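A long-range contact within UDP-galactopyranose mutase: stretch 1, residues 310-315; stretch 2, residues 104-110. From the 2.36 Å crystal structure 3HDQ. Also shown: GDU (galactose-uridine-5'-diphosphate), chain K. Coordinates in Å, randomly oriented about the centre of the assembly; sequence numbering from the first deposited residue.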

ATOM      1  N   LYS A 310     -12.831  12.101  -6.997  1.00 19.35           N
ATOM      2  CA  LYS A 310     -13.004  13.070  -5.915  1.00 23.90           C
ATOM      3  C   LYS A 310     -14.476  13.218  -5.513  1.00 25.56           C
ATOM      4  O   LYS A 310     -14.773  13.507  -4.354  1.00 26.10           O
ATOM      5  CB  LYS A 310     -12.387  14.426  -6.265  1.00 24.78           C
ATOM      6  CG  LYS A 310     -10.862  14.464  -6.181  1.00 27.42           C
ATOM      7  CD  LYS A 310     -10.296  15.670  -6.945  1.00 29.44           C
ATOM      8  CE  LYS A 310     -10.537  16.987  -6.217  1.00 31.08           C
ATOM      9  NZ  LYS A 310     -10.064  18.152  -7.024  1.00 23.70           N
ATOM     10  N   HIS A 311     -15.395  12.999  -6.455  1.00 25.14           N
ATOM     11  CA  HIS A 311     -16.816  13.021  -6.112  1.00 27.55           C
ATOM     12  C   HIS A 311     -17.091  11.897  -5.116  1.00 28.02           C
ATOM     13  O   HIS A 311     -17.894  12.040  -4.196  1.00 26.98           O
ATOM     14  CB  HIS A 311     -17.704  12.802  -7.349  1.00 26.85           C
ATOM     15  CG  HIS A 311     -17.786  13.976  -8.278  1.00 29.29           C
ATOM     16  ND1 HIS A 311     -18.657  15.027  -8.078  1.00 33.54           N
ATOM     17  CD2 HIS A 311     -17.135  14.244  -9.435  1.00 26.85           C
ATOM     18  CE1 HIS A 311     -18.527  15.899  -9.063  1.00 28.01           C
ATOM     19  NE2 HIS A 311     -17.606  15.449  -9.897  1.00 28.34           N
ATOM     20  N   ILE A 312     -16.423  10.766  -5.326  1.00 22.44           N
ATOM     21  CA  ILE A 312     -16.713   9.554  -4.572  1.00 24.10           C
ATOM     22  C   ILE A 312     -15.967   9.514  -3.236  1.00 22.85           C
ATOM     23  O   ILE A 312     -16.526   9.118  -2.218  1.00 23.21           O
ATOM     24  CB  ILE A 312     -16.397   8.295  -5.409  1.00 23.86           C
ATOM     25  CG1 ILE A 312     -17.214   8.307  -6.713  1.00 26.02           C
ATOM     26  CG2 ILE A 312     -16.685   7.050  -4.606  1.00 27.55           C
ATOM     27  CD1 ILE A 312     -16.543   7.580  -7.914  1.00 21.16           C
ATOM     28  N   THR A 313     -14.714   9.953  -3.241  1.00 21.43           N
ATOM     29  CA  THR A 313     -13.891   9.925  -2.034  1.00 27.12           C
ATOM     30  C   THR A 313     -14.069  11.163  -1.159  1.00 25.41           C
ATOM     31  O   THR A 313     -13.773  11.137   0.028  1.00 25.57           O
ATOM     32  CB  THR A 313     -12.393   9.834  -2.385  1.00 22.01           C
ATOM     33  OG1 THR A 313     -11.994  11.032  -3.063  1.00 20.38           O
ATOM     34  CG2 THR A 313     -12.129   8.630  -3.288  1.00 19.80           C
ATOM     35  N   GLY A 314     -14.541  12.250  -1.748  1.00 27.05           N
ATOM     36  CA  GLY A 314     -14.565  13.517  -1.040  1.00 29.24           C
ATOM     37  C   GLY A 314     -13.181  14.141  -0.863  1.00 27.29           C
ATOM     38  O   GLY A 314     -13.052  15.158  -0.206  1.00 24.39           O
ATOM     39  N   GLN A 315     -12.139  13.538  -1.436  1.00 25.97           N
ATOM     40  CA  GLN A 315     -10.793  14.105  -1.324  1.00 25.27           C
ATOM     41  C   GLN A 315     -10.717  15.541  -1.842  1.00 32.44           C
ATOM     42  O   GLN A 315     -11.318  15.875  -2.861  1.00 29.03           O
ATOM     43  CB  GLN A 315      -9.763  13.252  -2.080  1.00 27.45           C
ATOM     44  CG  GLN A 315      -8.321  13.712  -1.890  1.00 24.00           C
ATOM     45  CD  GLN A 315      -7.327  12.955  -2.755  1.00 27.70           C
ATOM     46  OE1 GLN A 315      -7.705  12.219  -3.675  1.00 22.59           O
ATOM     47  NE2 GLN A 315      -6.039  13.135  -2.462  1.00 23.44           N
TER
HETATM   48  N1  GDU K 500     -27.494  -0.348 -18.010  1.00 26.82           N
HETATM   49  C2  GDU K 500     -27.690   0.385 -19.004  1.00 32.82           C
HETATM   50  N3  GDU K 500     -27.601   1.617 -19.274  1.00 32.03           N
HETATM   51  C4  GDU K 500     -27.173   2.355 -18.235  1.00 31.14           C
HETATM   52  C5  GDU K 500     -26.884   1.655 -16.961  1.00 26.52           C
HETATM   53  C6  GDU K 500     -27.052   0.318 -16.905  1.00 28.25           C
HETATM   54  O2  GDU K 500     -28.115  -0.363 -20.133  1.00 29.24           O
HETATM   55  O4  GDU K 500     -27.000   3.567 -18.344  1.00 28.92           O
HETATM   56  C1D GDU K 500     -27.659  -1.774 -18.009  1.00 27.28           C
HETATM   57  C2D GDU K 500     -26.516  -2.646 -18.581  1.00 27.30           C
HETATM   58  O2D GDU K 500     -26.980  -3.892 -19.085  1.00 28.37           O
HETATM   59  C3D GDU K 500     -25.648  -2.808 -17.350  1.00 29.88           C
HETATM   60  C4D GDU K 500     -26.740  -3.142 -16.335  1.00 27.30           C
HETATM   61  O4D GDU K 500     -27.863  -2.332 -16.697  1.00 26.62           O
HETATM   62  O3D GDU K 500     -24.691  -3.849 -17.526  1.00 29.83           O
HETATM   63  C5D GDU K 500     -26.322  -3.151 -14.872  1.00 30.97           C
HETATM   64  O5D GDU K 500     -25.933  -1.789 -14.614  1.00 34.48           O
HETATM   65  PA  GDU K 500     -24.802  -1.410 -13.553  1.00 27.23           P
HETATM   66  O1A GDU K 500     -24.882   0.057 -13.305  1.00 29.66           O
HETATM   67  O2A GDU K 500     -25.095  -2.128 -12.302  1.00 25.20           O
HETATM   68  O3A GDU K 500     -23.360  -1.704 -14.150  1.00 32.76           O
HETATM   69  PB  GDU K 500     -22.107  -2.029 -13.239  1.00 28.85           P
HETATM   70  O1B GDU K 500     -21.056  -2.251 -14.261  1.00 30.64           O
HETATM   71  O2B GDU K 500     -22.176  -3.258 -12.411  1.00 25.71           O
HETATM   72  O3B GDU K 500     -21.616  -0.785 -12.350  0.63 28.10           O
HETATM   73  C1' GDU K 500     -20.769  -0.670 -11.189  0.33 31.32           C
HETATM   74  C2' GDU K 500     -21.612  -0.933  -9.924  0.47 30.34           C
HETATM   75  C3' GDU K 500     -22.879  -0.059 -10.072  0.57 29.40           C
HETATM   76  C4' GDU K 500     -22.443   1.432  -9.949  0.53 30.56           C
HETATM   77  C5' GDU K 500     -21.302   1.699 -10.970  0.54 32.53           C
HETATM   78  C6' GDU K 500     -20.582   3.060 -10.755  0.56 32.05           C
HETATM   79  O2' GDU K 500     -21.889  -2.336  -9.751  0.51 29.79           O
HETATM   80  O3' GDU K 500     -23.838  -0.447  -9.061  0.61 26.37           O
HETATM   81  O4' GDU K 500     -22.004   1.657  -8.593  0.43 31.16           O
HETATM   82  O5' GDU K 500     -20.271   0.690 -11.161  0.33 33.10           O
HETATM   83  O6' GDU K 500     -21.059   4.091 -11.652  0.87 26.60           O
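Stretch 2 (104-110) WRPYQHR

Stretch 2 lies across the C-terminal end of the helix that opens stretch 1 and runs to Thr313, and Arg105 makes the strongest polar contacts. Its CA-to-CB bond points toward the helix, and Arg105 NH1 donates to His311 O at 3.0 Å with an N-H...O angle of 153°. A second hydrogen bond, from Arg105 NH1 to Ile312 O at 2.9 Å, is weak, its angle only 123°. Both carbonyls lie near the guanidinium plane. Gly314 N, by contrast, sits over one face, 3.5 Å from Arg105 NH1; two donors cannot bond, and Gly314 N is instead bonded to Lys310 O at 2.9 Å. Gly314 leaves the helix with phi 72°, and an ideal CB there would fall 2.5 Å from Arg105 NE, a clash.

Stretch 2 is strand from Trp104 to Pro106, then loop. As it advances, Arg105 CA lies 7.8 Å from Thr313 CA and Tyr107 CA 7.1 Å from Ile312 CA, so the chains run in opposite senses here. Ile312 CA stands over the Tyr107 ring, 4.0 Å from its centroid and 21° off the normal, a CH-pi contact; Ile312 CG1 packs 4.0 Å from Tyr107 CZ. Tyr107 OH hydrogen-bonds His109 ND1 at 2.7 Å, and His109 NE2 bonds GDU O6' at 3.2 Å, linking this packing to the bound sugar nucleotide.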

ATOM      1  N   TRP A 104     -16.597   6.132   8.163  1.00 26.24           N
ATOM      2  CA  TRP A 104     -17.360   6.351   6.943  1.00 28.64           C
ATOM      3  C   TRP A 104     -17.514   7.805   6.523  1.00 30.23           C
ATOM      4  O   TRP A 104     -17.718   8.686   7.352  1.00 29.24           O
ATOM      5  CB  TRP A 104     -18.759   5.779   7.127  1.00 27.07           C
ATOM      6  CG  TRP A 104     -18.782   4.311   7.398  1.00 33.19           C
ATOM      7  CD1 TRP A 104     -18.912   3.703   8.613  1.00 35.46           C
ATOM      8  CD2 TRP A 104     -18.690   3.259   6.430  1.00 28.86           C
ATOM      9  NE1 TRP A 104     -18.910   2.336   8.460  1.00 32.99           N
ATOM     10  CE2 TRP A 104     -18.779   2.039   7.130  1.00 30.17           C
ATOM     11  CE3 TRP A 104     -18.552   3.232   5.036  1.00 27.62           C
ATOM     12  CZ2 TRP A 104     -18.731   0.805   6.485  1.00 28.59           C
ATOM     13  CZ3 TRP A 104     -18.503   2.007   4.400  1.00 23.33           C
ATOM     14  CH2 TRP A 104     -18.588   0.810   5.125  1.00 26.52           C
ATOM     15  N   ARG A 105     -17.450   8.035   5.216  1.00 28.82           N
ATOM     16  CA  ARG A 105     -17.876   9.298   4.632  1.00 27.61           C
ATOM     17  C   ARG A 105     -19.226   9.084   3.961  1.00 27.52           C
ATOM     18  O   ARG A 105     -19.315   8.320   3.004  1.00 29.67           O
ATOM     19  CB  ARG A 105     -16.883   9.767   3.573  1.00 25.40           C
ATOM     20  CG  ARG A 105     -17.302  11.087   2.930  1.00 29.99           C
ATOM     21  CD  ARG A 105     -16.993  11.148   1.431  1.00 29.83           C
ATOM     22  NE  ARG A 105     -17.438  12.412   0.851  1.00 28.42           N
ATOM     23  CZ  ARG A 105     -17.851  12.564  -0.404  1.00 31.43           C
ATOM     24  NH1 ARG A 105     -17.889  11.528  -1.233  1.00 30.09           N
ATOM     25  NH2 ARG A 105     -18.227  13.761  -0.837  1.00 35.92           N
ATOM     26  N   PRO A 106     -20.282   9.758   4.447  1.00 27.61           N
ATOM     27  CA  PRO A 106     -21.597   9.586   3.824  1.00 22.48           C
ATOM     28  C   PRO A 106     -21.582  10.037   2.369  1.00 25.38           C
ATOM     29  O   PRO A 106     -21.051  11.102   2.052  1.00 26.44           O
ATOM     30  CB  PRO A 106     -22.504  10.502   4.653  1.00 25.84           C
ATOM     31  CG  PRO A 106     -21.782  10.671   5.956  1.00 28.89           C
ATOM     32  CD  PRO A 106     -20.332  10.691   5.586  1.00 25.95           C
ATOM     33  N   TYR A 107     -22.171   9.235   1.492  1.00 23.45           N
ATOM     34  CA  TYR A 107     -22.152   9.533   0.069  1.00 24.57           C
ATOM     35  C   TYR A 107     -23.239   8.752  -0.659  1.00 25.09           C
ATOM     36  O   TYR A 107     -23.351   7.538  -0.521  1.00 20.69           O
ATOM     37  CB  TYR A 107     -20.788   9.200  -0.522  1.00 21.65           C
ATOM     38  CG  TYR A 107     -20.693   9.312  -2.029  1.00 23.99           C
ATOM     39  CD1 TYR A 107     -20.684  10.552  -2.658  1.00 21.75           C
ATOM     40  CD2 TYR A 107     -20.578   8.175  -2.822  1.00 21.77           C
ATOM     41  CE1 TYR A 107     -20.580  10.652  -4.032  1.00 24.83           C
ATOM     42  CE2 TYR A 107     -20.467   8.262  -4.194  1.00 22.42           C
ATOM     43  CZ  TYR A 107     -20.465   9.502  -4.800  1.00 26.49           C
ATOM     44  OH  TYR A 107     -20.352   9.592  -6.173  1.00 20.34           O
ATOM     45  N   GLN A 108     -24.047   9.475  -1.419  1.00 25.08           N
ATOM     46  CA  GLN A 108     -25.071   8.870  -2.244  1.00 25.54           C
ATOM     47  C   GLN A 108     -24.725   9.187  -3.698  1.00 27.67           C
ATOM     48  O   GLN A 108     -24.851  10.329  -4.142  1.00 28.90           O
ATOM     49  CB  GLN A 108     -26.449   9.393  -1.834  1.00 25.84           C
ATOM     50  CG  GLN A 108     -26.749   9.201  -0.356  1.00 21.25           C
ATOM     51  CD  GLN A 108     -28.087   9.801   0.077  1.00 28.21           C
ATOM     52  OE1 GLN A 108     -28.444  10.909  -0.333  1.00 27.14           O
ATOM     53  NE2 GLN A 108     -28.827   9.070   0.925  1.00 21.70           N
ATOM     54  N   HIS A 109     -24.238   8.166  -4.404  1.00 26.17           N
ATOM     55  CA  HIS A 109     -23.736   8.256  -5.780  1.00 24.95           C
ATOM     56  C   HIS A 109     -24.844   8.678  -6.743  1.00 23.74           C
ATOM     57  O   HIS A 109     -25.981   8.246  -6.618  1.00 23.95           O
ATOM     58  CB  HIS A 109     -23.181   6.871  -6.167  1.00 25.04           C
ATOM     59  CG  HIS A 109     -22.436   6.814  -7.471  1.00 21.17           C
ATOM     60  ND1 HIS A 109     -21.335   7.595  -7.746  1.00 26.94           N
ATOM     61  CD2 HIS A 109     -22.590   5.997  -8.545  1.00 24.88           C
ATOM     62  CE1 HIS A 109     -20.864   7.292  -8.946  1.00 23.07           C
ATOM     63  NE2 HIS A 109     -21.606   6.319  -9.449  1.00 25.75           N
ATOM     64  N   ARG A 110     -24.502   9.524  -7.705  1.00 23.66           N
ATOM     65  CA  ARG A 110     -25.452   9.953  -8.718  1.00 23.30           C
ATOM     66  C   ARG A 110     -24.820   9.850 -10.089  1.00 25.58           C
ATOM     67  O   ARG A 110     -23.676  10.260 -10.297  1.00 25.83           O
ATOM     68  CB  ARG A 110     -25.943  11.376  -8.458  1.00 21.46           C
ATOM     69  CG  ARG A 110     -26.859  11.466  -7.246  1.00 28.26           C
ATOM     70  CD  ARG A 110     -27.214  12.894  -6.925  1.00 24.51           C
ATOM     71  NE  ARG A 110     -28.349  12.994  -6.016  1.00 28.33           N
ATOM     72  CZ  ARG A 110     -28.261  13.110  -4.697  1.00 23.47           C
ATOM     73  NH1 ARG A 110     -27.080  13.113  -4.102  1.00 31.25           N
ATOM     74  NH2 ARG A 110     -29.363  13.207  -3.970  1.00 21.68           N
TER